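Local atomic coordinates of protein-arginine-phosphatase (Geobacillus stearothermophilus, PDB entry 4PIC), a protein that removes the phosphoryl group from phosphoarginine residues of proteins, probably counteracting the arginine kinase McsB, while showing almost no activity on phosphotyrosine peptides. Residues 47-52 with 124-129. Residues are numbered along the deposited sequence; the frame is centred on the assembly and turned at random.
Sequences SVHAKM and EVYRAA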
loop_
_atom_site.group_PDB
_atom_site.type_symbol
_atom_site.label_atom_id
_atom_site.label_comp_id
_atom_site.label_asym_id
_atom_site.label_seq_id
_atom_site.Cartn_x
_atom_site.Cartn_y
_atom_site.Cartn_z
ATOM N N SER A 47 -12.216 -6.479 12.103
ATOM C CA SER A 47 -13.140 -7.389 11.434
ATOM C C SER A 47 -13.781 -8.348 12.434
ATOM O O SER A 47 -13.268 -8.566 13.537
ATOM C CB SER A 47 -12.455 -8.173 10.321
ATOM O OG SER A 47 -11.540 -9.104 10.849
ATOM N N VAL A 48 -14.925 -8.907 12.062
ATOM C CA VAL A 48 -15.679 -9.706 13.015
ATOM C C VAL A 48 -14.907 -10.928 13.502
ATOM O O VAL A 48 -14.956 -11.257 14.686
ATOM C CB VAL A 48 -17.091 -10.095 12.470
ATOM C CG1 VAL A 48 -16.986 -11.013 11.250
ATOM C CG2 VAL A 48 -17.908 -10.738 13.557
ATOM N N HIS A 49 -14.166 -11.589 12.617
ATOM C CA HIS A 49 -13.408 -12.762 13.040
ATOM C C HIS A 49 -12.257 -12.366 13.960
ATOM O O HIS A 49 -11.928 -13.114 14.877
ATOM C CB HIS A 49 -12.872 -13.562 11.852
ATOM C CG HIS A 49 -13.901 -14.418 11.178
ATOM N ND1 HIS A 49 -13.718 -14.931 9.912
ATOM C CD2 HIS A 49 -15.108 -14.867 11.598
ATOM C CE1 HIS A 49 -14.774 -15.650 9.575
ATOM N NE2 HIS A 49 -15.633 -15.625 10.576
ATOM N N ALA A 50 -11.655 -11.199 13.718
ATOM C CA ALA A 50 -10.597 -10.708 14.610
ATOM C C ALA A 50 -11.208 -10.473 15.985
ATOM O O ALA A 50 -10.645 -10.877 17.013
ATOM C CB ALA A 50 -9.968 -9.430 14.070
ATOM N N LYS A 51 -12.366 -9.826 16.024
ATOM C CA LYS A 51 -13.035 -9.610 17.303
ATOM C C LYS A 51 -13.372 -10.919 17.987
ATOM O O LYS A 51 -13.199 -11.055 19.193
ATOM C CB LYS A 51 -14.314 -8.802 17.121
ATOM C CG LYS A 51 -14.102 -7.342 16.781
ATOM C CD LYS A 51 -15.427 -6.627 16.967
ATOM C CE LYS A 51 -15.396 -5.208 16.471
ATOM N NZ LYS A 51 -16.710 -4.552 16.752
HETATM N N MSE A 52 -13.837 -11.895 17.228
HETATM C CA MSE A 52 -14.207 -13.173 17.813
HETATM C C MSE A 52 -13.028 -13.910 18.418
HETATM O O MSE A 52 -13.109 -14.376 19.551
HETATM C CB MSE A 52 -14.889 -14.056 16.779
HETATM C CG MSE A 52 -16.341 -13.698 16.542
HETATM SE SE MSE A 52 -17.065 -14.620 14.995
HETATM C CE MSE A 52 -18.902 -14.055 15.144
ATOM N N GLU A 124 -10.811 -19.952 11.417
ATOM C CA GLU A 124 -9.675 -20.796 11.763
ATOM C C GLU A 124 -8.341 -20.154 11.404
ATOM O O GLU A 124 -7.353 -20.327 12.117
ATOM C CB GLU A 124 -9.787 -22.173 11.098
ATOM C CG GLU A 124 -10.864 -23.078 11.691
ATOM C CD GLU A 124 -12.256 -22.746 11.202
ATOM O OE1 GLU A 124 -12.376 -22.080 10.154
ATOM O OE2 GLU A 124 -13.231 -23.158 11.867
ATOM N N VAL A 125 -8.309 -19.404 10.310
ATOM C CA VAL A 125 -7.071 -18.742 9.918
ATOM C C VAL A 125 -6.819 -17.505 10.781
ATOM O O VAL A 125 -5.674 -17.188 11.091
ATOM C CB VAL A 125 -7.042 -18.394 8.422
ATOM C CG1 VAL A 125 -5.636 -17.972 8.010
ATOM C CG2 VAL A 125 -7.480 -19.605 7.610
ATOM N N TYR A 126 -7.882 -16.811 11.174
ATOM C CA TYR A 126 -7.744 -15.741 12.163
ATOM C C TYR A 126 -7.190 -16.274 13.471
ATOM O O TYR A 126 -6.357 -15.629 14.117
ATOM C CB TYR A 126 -9.086 -15.064 12.425
ATOM C CG TYR A 126 -9.438 -14.034 11.369
ATOM C CD1 TYR A 126 -10.053 -14.409 10.178
ATOM C CD2 TYR A 126 -9.170 -12.683 11.571
ATOM C CE1 TYR A 126 -10.369 -13.466 9.213
ATOM C CE2 TYR A 126 -9.483 -11.735 10.611
ATOM C CZ TYR A 126 -10.087 -12.137 9.437
ATOM O OH TYR A 126 -10.412 -11.213 8.464
ATOM N N ARG A 127 -7.644 -17.457 13.870
ATOM C CA ARG A 127 -7.171 -18.054 15.111
ATOM C C ARG A 127 -5.699 -18.428 14.979
ATOM O O ARG A 127 -4.923 -18.223 15.899
ATOM C CB ARG A 127 -8.021 -19.274 15.490
ATOM C CG ARG A 127 -7.864 -19.709 16.934
ATOM C CD ARG A 127 -8.857 -20.807 17.304
ATOM N NE ARG A 127 -10.227 -20.311 17.349
ATOM C CZ ARG A 127 -11.215 -20.761 16.583
ATOM N NH1 ARG A 127 -10.985 -21.727 15.702
ATOM N NH2 ARG A 127 -12.432 -20.251 16.696
ATOM N N ALA A 128 -5.308 -18.959 13.828
ATOM C CA ALA A 128 -3.916 -19.316 13.582
ATOM C C ALA A 128 -3.022 -18.080 13.686
ATOM O O ALA A 128 -1.942 -18.123 14.314
ATOM C CB ALA A 128 -3.778 -19.950 12.210
ATOM N N ALA A 129 -3.477 -16.982 13.078
ATOM C CA ALA A 129 -2.746 -15.716 13.134
ATOM C C ALA A 129 -2.657 -15.211 14.573
ATOM O O ALA A 129 -1.593 -14.785 15.030
ATOM C CB ALA A 129 -3.412 -14.675 12.249
#
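Tyr126 lays one face of its ring under the CB of His49, a CH-pi contact in which that carbon sits 3.5 Å from the ring centroid and 15° off the ring normal. The imidazole continues from this point past the CD1/CE1 side of the phenol. It turns its edge to the tyrosine face in an offset edge-to-face pair, with centroids 5.3 Å apart and planes at 71°; ND1 is the leading atom, 3.7 Å from Tyr126 CE1. The backbone of helix 48-56 sets CB over the phenol, and the first torsion of His49, with CG beside the backbone N and anti to the carbonyl carbon (chi1 -78°), swings the imidazole to the CD1/CE1 side, CD2 and NE2 directed off the phenol. A weak hydrogen bond reaches from the same ND1 to the carbonyl oxygen of Gly121, just ahead of the helix of Tyr126. Toward the CD2/CE2 side of the ring, obliquely, Ala50 brings its backbone N to 3.6 Å from Tyr126 CD2, and its CB touches that carbon at 4.2 Å. Helix 48-56 is thereby joined to the beginning of the long helix 123-150 in the low molecular weight phosphotyrosine phosphatase fold, beside the P-loop (CX5R) that runs from the nucleophile Cys9 to Arg15. Tyr126 also touches Cys14, a substrate-binding residue by similarity, and Pro118, which follows the probable proton donor Asp117 in sequence. Toward the hydroxyl end, Ser47, the N-cap residue of helix 48-56 and backbone hydrogen-bonded to Thr13, the residue important for substrate discrimination, places OG obliquely to the ring, 3.3 Å from Tyr126 CE2 and 3.4 Å from Tyr126 OH.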